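Local coordinates for SusD superfamily protein (Bacteroides fragilis, PDB 3L22) that probably binds glycans at the bacterial outer membrane and also binds zinc ions, at residues T167-Q170 with I171-I175; A91-K94 with V95-L99; G396-I399 with M400-G403. All coordinates share one frame; numbering follows the deposited sequence.

Contact 1: residues T167-Q170 with I171-I175; sequences TVKQ and IYEHI. With ZN (zinc ion), chain H.
V168 and Y172, one turn apart in the first turns of a helix, point the same way and lie side by side. The meeting atoms are V168 CG2 and Y172 CE2, 3.8 Å apart. CG2 stands anti to V168 N (CG1 at chi1 63°), which sets this branch beside the ring. The ring also approaches the V168 carbonyl obliquely, Y172 CD2 lying 3.4 Å from V168 O.

On the outer side K169 and E173 cross at an angle. K169 is extended until a last bend (chi4 -75°) that turns its ammonium onto E173 OE2 in a salt bridge. The modelled K169 NZ to E173 OE2 separation of 2.5 Å is very short and belongs to one of two deposited conformers, so the exact length is doubtful. In this conformer a water links K169 NZ to E173 OE1.

The helix start is a capping box. T167 OG1 accepts from Q170 N at 3.0 Å, and in return T167 N donates to Q170 OE1 at 2.8 Å in a nearly straight bond (168°). Q170 thereby satisfies the amide preceding the helix with its own side chain.

The imidazole of H174 leads away from residues 167-170 and gives ND1 to a zinc ion at 2.2 Å. The metal also carries a water and two more ligand atoms from outside the segments, while H174 NE2 is engaged by D178, a likely second-shell orienting bond.

Y172 reaches V210 and A213 of helix 200-213, and I175 lies against A125, Y128 and Y129 of helix 113-131, so helix 168-178 packs against both.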
loop_
_atom_site.group_PDB
_atom_site.type_symbol
_atom_site.label_atom_id
_atom_site.label_comp_id
_atom_site.label_asym_id
_atom_site.label_seq_id
_atom_site.Cartn_x
_atom_site.Cartn_y
_atom_site.Cartn_z
ATOM N N THR A 167 -12.451 -10.885 12.444
ATOM C CA THR A 167 -11.131 -10.739 13.039
ATOM C C THR A 167 -10.066 -10.375 11.966
ATOM O O THR A 167 -10.282 -10.600 10.784
ATOM C CB THR A 167 -10.697 -11.998 13.774
ATOM O OG1 THR A 167 -10.448 -13.036 12.829
ATOM C CG2 THR A 167 -11.767 -12.483 14.847
ATOM N N VAL A 168 -8.933 -9.832 12.397
ATOM C CA VAL A 168 -7.785 -9.583 11.522
ATOM C C VAL A 168 -7.396 -10.865 10.751
ATOM O O VAL A 168 -7.169 -10.803 9.534
ATOM C CB VAL A 168 -6.619 -8.915 12.279
ATOM C CG1 VAL A 168 -6.040 -9.822 13.427
ATOM C CG2 VAL A 168 -5.494 -8.423 11.320
ATOM N N LYS A 169 -7.403 -12.025 11.421
ATOM C CA LYS A 169 -7.143 -13.297 10.746
ATOM C C LYS A 169 -8.231 -13.590 9.689
ATOM O O LYS A 169 -7.928 -14.003 8.562
ATOM C CB LYS A 169 -7.050 -14.456 11.757
ATOM C CG LYS A 169 -7.028 -15.912 11.168
ATOM C CD LYS A 169 -6.898 -16.982 12.296
ATOM C CE LYS A 169 -6.684 -18.451 11.822
ATOM N NZ LYS A 169 -7.909 -19.189 11.249
ATOM N N GLN A 170 -9.491 -13.387 10.041
ATOM C CA GLN A 170 -10.581 -13.713 9.095
ATOM C C GLN A 170 -10.505 -12.844 7.850
ATOM O O GLN A 170 -10.789 -13.311 6.728
ATOM C CB GLN A 170 -11.964 -13.593 9.762
ATOM C CG GLN A 170 -12.286 -14.740 10.695
ATOM C CD GLN A 170 -13.501 -14.461 11.576
ATOM O OE1 GLN A 170 -13.779 -13.319 11.985
ATOM N NE2 GLN A 170 -14.242 -15.517 11.863
ATOM N N ILE A 171 -10.116 -11.588 8.033
ATOM C CA ILE A 171 -10.032 -10.682 6.884
ATOM C C ILE A 171 -8.900 -11.136 5.967
ATOM O O ILE A 171 -9.095 -11.237 4.746
ATOM C CB ILE A 171 -9.879 -9.206 7.309
ATOM C CG1 ILE A 171 -11.142 -8.709 8.009
ATOM C CG2 ILE A 171 -9.538 -8.307 6.107
ATOM C CD1 ILE A 171 -12.426 -8.685 7.208
ATOM N N TYR A 172 -7.736 -11.445 6.541
ATOM C CA TYR A 172 -6.659 -11.999 5.755
ATOM C C TYR A 172 -7.041 -13.281 5.039
ATOM O O TYR A 172 -6.650 -13.495 3.881
ATOM C CB TYR A 172 -5.406 -12.247 6.586
ATOM C CG TYR A 172 -4.596 -11.019 6.942
ATOM C CD1 TYR A 172 -4.330 -10.012 6.001
ATOM C CD2 TYR A 172 -4.032 -10.881 8.196
ATOM C CE1 TYR A 172 -3.540 -8.892 6.344
ATOM C CE2 TYR A 172 -3.276 -9.755 8.525
ATOM C CZ TYR A 172 -3.019 -8.794 7.608
ATOM O OH TYR A 172 -2.260 -7.692 7.951
ATOM N N GLU A 173 -7.802 -14.134 5.708
ATOM C CA GLU A 173 -8.182 -15.425 5.127
ATOM C C GLU A 173 -9.119 -15.226 3.946
ATOM O O GLU A 173 -9.014 -15.946 2.952
ATOM C CB GLU A 173 -8.795 -16.344 6.191
ATOM C CG GLU A 173 -7.706 -16.954 7.112
ATOM C CD GLU A 173 -8.231 -17.593 8.390
ATOM O OE1 GLU A 173 -9.357 -17.249 8.866
ATOM O OE2 GLU A 173 -7.491 -18.466 8.929
ATOM N N HIS A 174 -9.992 -14.225 4.029
ATOM C CA HIS A 174 -10.867 -13.934 2.896
ATOM C C HIS A 174 -10.060 -13.323 1.716
ATOM O O HIS A 174 -10.268 -13.684 0.554
ATOM C CB HIS A 174 -12.042 -13.014 3.226
ATOM C CG HIS A 174 -12.723 -12.583 1.986
ATOM N ND1 HIS A 174 -13.564 -13.420 1.310
ATOM C CD2 HIS A 174 -12.514 -11.522 1.170
ATOM C CE1 HIS A 174 -13.905 -12.878 0.157
ATOM N NE2 HIS A 174 -13.258 -11.727 0.040
ATOM N N ILE A 175 -9.135 -12.438 2.025
ATOM C CA ILE A 175 -8.222 -11.880 1.015
ATOM C C ILE A 175 -7.539 -13.013 0.270
ATOM O O ILE A 175 -7.490 -12.992 -0.949
ATOM C CB ILE A 175 -7.190 -10.918 1.634
ATOM C CG1 ILE A 175 -7.896 -9.636 2.095
ATOM C CG2 ILE A 175 -6.065 -10.575 0.634
ATOM C CD1 ILE A 175 -7.094 -8.748 3.083
HETATM ZN ZN ZN H . -14.319 -15.360 1.908
HETATM O O HOH W 1 -10.445 -18.118 11.215
HETATM O O HOH W 2 -14.916 -16.011 -0.130
#

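Contact 2: residues A91-K94 with V95-L99; sequences AINK and VNTFL
N96 lies alongside I92, one turn earlier in helix 79-103, both side chains pointing the same way. N96 ND2 comes to 3.8 Å from I92 CG2, a polar group against a methyl. With chi1 at -62°, N96 CG stands anti to its own carbonyl carbon, which folds the amide back over the preceding turn, where N96 CG sits 3.2 Å from I92 O. N96 N donates to I92 O at 2.9 Å; N96 OD1 is also close to that oxygen, but these are two acceptors and form no bond. OD1 instead accepts from R124 NH1, and ND2 donates to the carbonyls of R151 and T153, so both ends of this buried amide are used.

V95 packs on the backbone of the turn before it: V95 CG2 is 3.6 Å from A91 O, the same oxygen that accepts from V95 N. K94 supplies mainly backbone here. K94 O receives F98 N at 2.9 Å and also faces F98 CB, while the lysine side chain projects outward from the helix and touches L28 of helix 18-33.

The outer edge is closed by T97, where OG1 donates to N93 O at 2.8 Å. T97 N reaches N93 O at 2.9 Å from the other face of the carbonyl plane.

Beyond the helix, E155 N binds N93 OD1, and a water donates to N93 OD1 and accepts weakly from N96 ND2. The chemistry implies a helix flank hydrogen-bonded to the 151-155 loop and R124, with I92 and F98 packing on helices 113-131 and 18-33.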
loop_
_atom_site.group_PDB
_atom_site.type_symbol
_atom_site.label_atom_id
_atom_site.label_comp_id
_atom_site.label_asym_id
_atom_site.label_seq_id
_atom_site.Cartn_x
_atom_site.Cartn_y
_atom_site.Cartn_z
ATOM N N ALA A 91 -16.053 1.058 -2.860
ATOM C CA ALA A 91 -15.295 0.223 -3.802
ATOM C C ALA A 91 -15.664 -1.277 -3.641
ATOM O O ALA A 91 -15.904 -1.976 -4.618
ATOM C CB ALA A 91 -13.784 0.444 -3.604
ATOM N N ILE A 92 -15.743 -1.754 -2.392
ATOM C CA ILE A 92 -16.083 -3.160 -2.131
ATOM C C ILE A 92 -17.463 -3.492 -2.667
ATOM O O ILE A 92 -17.640 -4.531 -3.319
ATOM C CB ILE A 92 -15.931 -3.467 -0.633
ATOM C CG1 ILE A 92 -14.426 -3.508 -0.280
ATOM C CG2 ILE A 92 -16.643 -4.783 -0.197
ATOM C CD1 ILE A 92 -14.106 -3.228 1.201
ATOM N N ASN A 93 -18.445 -2.622 -2.425
ATOM C CA ASN A 93 -19.808 -2.885 -2.880
ATOM C C ASN A 93 -19.902 -2.853 -4.409
ATOM O O ASN A 93 -20.640 -3.635 -4.986
ATOM C CB ASN A 93 -20.842 -1.929 -2.262
ATOM C CG ASN A 93 -22.288 -2.378 -2.546
ATOM O OD1 ASN A 93 -22.689 -3.507 -2.205
ATOM N ND2 ASN A 93 -23.067 -1.510 -3.206
ATOM N N LYS A 94 -19.141 -1.960 -5.047
ATOM C CA LYS A 94 -19.020 -1.963 -6.506
ATOM C C LYS A 94 -18.485 -3.277 -7.043
ATOM O O LYS A 94 -19.003 -3.773 -8.045
ATOM C CB LYS A 94 -18.159 -0.801 -7.008
ATOM C CG LYS A 94 -18.899 0.536 -6.943
ATOM C CD LYS A 94 -17.981 1.740 -7.286
ATOM C CE LYS A 94 -18.773 3.037 -7.315
ATOM N NZ LYS A 94 -19.514 3.039 -8.620
ATOM N N VAL A 95 -17.486 -3.855 -6.379
ATOM C CA VAL A 95 -16.987 -5.178 -6.791
ATOM C C VAL A 95 -18.070 -6.261 -6.576
ATOM O O VAL A 95 -18.341 -7.045 -7.455
ATOM C CB VAL A 95 -15.681 -5.587 -6.062
ATOM C CG1 VAL A 95 -15.374 -7.120 -6.291
ATOM C CG2 VAL A 95 -14.501 -4.687 -6.484
ATOM N N ASN A 96 -18.724 -6.255 -5.425
ATOM C CA ASN A 96 -19.756 -7.257 -5.107
ATOM C C ASN A 96 -20.866 -7.217 -6.190
ATOM O O ASN A 96 -21.292 -8.264 -6.696
ATOM C CB ASN A 96 -20.378 -6.992 -3.732
ATOM C CG ASN A 96 -19.360 -7.091 -2.576
ATOM O OD1 ASN A 96 -18.268 -7.579 -2.772
ATOM N ND2 ASN A 96 -19.727 -6.600 -1.378
ATOM N N THR A 97 -21.285 -6.002 -6.545
ATOM C CA THR A 97 -22.296 -5.773 -7.581
ATOM C C THR A 97 -21.824 -6.157 -8.969
ATOM O O THR A 97 -22.541 -6.843 -9.681
ATOM C CB THR A 97 -22.763 -4.326 -7.561
ATOM O OG1 THR A 97 -23.105 -4.035 -6.210
ATOM C CG2 THR A 97 -23.992 -4.113 -8.497
ATOM N N PHE A 98 -20.613 -5.755 -9.324
ATOM C CA PHE A 98 -20.006 -6.176 -10.575
ATOM C C PHE A 98 -20.013 -7.697 -10.698
ATOM O O PHE A 98 -20.449 -8.205 -11.725
ATOM C CB PHE A 98 -18.572 -5.658 -10.696
ATOM C CG PHE A 98 -17.826 -6.145 -11.920
ATOM C CD1 PHE A 98 -17.957 -5.493 -13.129
ATOM C CD2 PHE A 98 -16.929 -7.194 -11.834
ATOM C CE1 PHE A 98 -17.264 -5.914 -14.253
ATOM C CE2 PHE A 98 -16.213 -7.620 -12.944
ATOM C CZ PHE A 98 -16.382 -6.986 -14.157
ATOM N N LEU A 99 -19.538 -8.410 -9.667
ATOM C CA LEU A 99 -19.487 -9.876 -9.738
ATOM C C LEU A 99 -20.868 -10.485 -9.908
ATOM O O LEU A 99 -21.016 -11.440 -10.641
ATOM C CB LEU A 99 -18.795 -10.504 -8.517
ATOM C CG LEU A 99 -17.292 -10.211 -8.353
ATOM C CD1 LEU A 99 -16.808 -10.654 -6.952
ATOM C CD2 LEU A 99 -16.477 -10.874 -9.467
HETATM O O HOH W 3 -21.363 -4.369 0.028
#

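Contact 3: residues G396-I399 with M400-G403; sequences GIDI and MRRG. With EDO (1,2-ethanediol), chain B.
D398 and R401 lie side by side, their carboxylate and guanidinium planes turned 81° apart. R401 NH2 meets D398 OD1 at 3.1 Å, coming from above the carboxylate plane (69° out of it), and R401 NE adds a weak bond to the same oxygen. The arginine starts from chi1 70°, with CG between its N and carbonyl carbon, and runs extended to NE. R401 NE also donates, at 3.1 Å, to O2 of an ethanediol probably from the crystallisation liquor, while NH2 has a second partner in E336. D398 OD2 pairs with K385.

R402 is held differently. D398 O lies 3.8 Å above the guanidinium plane of R402, offset toward its rim, and D398 O accepts from R402 N at 3.2 Å. R402 NH1 is satisfied by E336 and by a water at 2.8 Å, NE by E404, and Y382 adds a cation-pi contact. At the helix end G403, with positive phi, closes a Schellman motif, and G403 N bonds M400 O at 2.8 Å.

I397 packs on Y129 and Y130 of helix 113-131 and on F49 of helix 44-52, while I399 and M400 touch F406, so this short helix packs against those two helices and strand 406-409.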
loop_
_atom_site.group_PDB
_atom_site.type_symbol
_atom_site.label_atom_id
_atom_site.label_comp_id
_atom_site.label_asym_id
_atom_site.label_seq_id
_atom_site.Cartn_x
_atom_site.Cartn_y
_atom_site.Cartn_z
ATOM N N GLY A 396 4.109 2.692 7.406
ATOM C CA GLY A 396 3.202 2.475 8.520
ATOM C C GLY A 396 2.615 1.066 8.517
ATOM O O GLY A 396 2.193 0.574 9.564
ATOM N N ILE A 397 2.596 0.408 7.351
ATOM C CA ILE A 397 2.163 -0.989 7.281
ATOM C C ILE A 397 3.274 -1.906 7.817
ATOM O O ILE A 397 3.004 -2.832 8.582
ATOM C CB ILE A 397 1.765 -1.400 5.853
ATOM C CG1 ILE A 397 0.525 -0.590 5.429
ATOM C CG2 ILE A 397 1.532 -2.888 5.774
ATOM C CD1 ILE A 397 0.085 -0.722 3.960
ATOM N N ASP A 398 4.524 -1.658 7.430
ATOM C CA ASP A 398 5.616 -2.527 7.884
ATOM C C ASP A 398 5.764 -2.466 9.409
ATOM O O ASP A 398 5.920 -3.510 10.081
ATOM C CB ASP A 398 6.935 -2.169 7.183
ATOM C CG ASP A 398 7.037 -2.705 5.746
ATOM O OD1 ASP A 398 6.218 -3.571 5.307
ATOM O OD2 ASP A 398 7.983 -2.281 5.039
ATOM N N ILE A 399 5.635 -1.263 9.974
ATOM C CA ILE A 399 5.740 -1.091 11.433
ATOM C C ILE A 399 4.624 -1.890 12.141
ATOM O O ILE A 399 4.845 -2.650 13.107
ATOM C CB ILE A 399 5.624 0.401 11.819
ATOM C CG1 ILE A 399 6.882 1.168 11.359
ATOM C CG2 ILE A 399 5.424 0.568 13.325
ATOM C CD1 ILE A 399 6.788 2.747 11.376
HETATM N N MSE A 400 3.408 -1.677 11.651
HETATM C CA MSE A 400 2.265 -2.280 12.275
HETATM C C MSE A 400 2.261 -3.806 12.132
HETATM O O MSE A 400 2.019 -4.488 13.119
HETATM C CB MSE A 400 0.974 -1.735 11.714
HETATM C CG MSE A 400 -0.209 -1.981 12.638
HETATM SE SE MSE A 400 -1.709 -1.245 11.700
HETATM C CE MSE A 400 -2.903 -0.976 13.227
ATOM N N ARG A 401 2.538 -4.345 10.955
ATOM C CA ARG A 401 2.448 -5.812 10.797
ATOM C C ARG A 401 3.463 -6.510 11.668
ATOM O O ARG A 401 3.178 -7.576 12.235
ATOM C CB ARG A 401 2.534 -6.266 9.345
ATOM C CG ARG A 401 3.876 -6.105 8.673
ATOM C CD ARG A 401 3.863 -6.831 7.344
ATOM N NE ARG A 401 5.035 -6.428 6.563
ATOM C CZ ARG A 401 6.264 -6.906 6.680
ATOM N NH1 ARG A 401 6.577 -7.871 7.538
ATOM N NH2 ARG A 401 7.207 -6.403 5.917
ATOM N N ARG A 402 4.616 -5.870 11.862
ATOM C CA ARG A 402 5.604 -6.411 12.777
ATOM C C ARG A 402 5.317 -6.163 14.265
ATOM O O ARG A 402 6.082 -6.585 15.078
ATOM C CB ARG A 402 7.002 -5.954 12.395
ATOM C CG ARG A 402 7.482 -6.539 11.059
ATOM C CD ARG A 402 8.977 -6.396 10.896
ATOM N NE ARG A 402 9.412 -5.035 10.563
ATOM C CZ ARG A 402 9.646 -4.573 9.333
ATOM N NH1 ARG A 402 9.428 -5.319 8.255
ATOM N NH2 ARG A 402 10.085 -3.320 9.172
ATOM N N GLY A 403 4.218 -5.490 14.614
ATOM C CA GLY A 403 3.897 -5.224 16.004
ATOM C C GLY A 403 4.895 -4.298 16.686
ATOM O O GLY A 403 5.029 -4.344 17.898
HETATM C C1 EDO B . 5.277 -4.966 2.522
HETATM O O1 EDO B . 6.053 -4.263 1.575
HETATM C C2 EDO B . 4.199 -4.094 3.187
HETATM O O2 EDO B . 3.645 -4.960 4.227
HETATM O O HOH W 4 10.626 -4.249 5.906
#

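From the N terminus the order is contact 2 (91-99), contact 1 (167-175), contact 3 (396-403). Each joins adjoining residues along one helix or its end, so none closes a loop, and none nests in or crosses another. Contact 2 lies on helix 79-103 and contact 1 on helix 168-178; their centres are about 18 Å apart and their nearest atoms about 7 Å. Contact 3, on helix 395-401 far along the chain, has its centre about 16 Å from that of contact 1 and 28 Å from that of contact 2. Helix 113-131 is common to all three: R124 and Y128 touch contacts 1 and 2, and Y129 touches contacts 1 and 3.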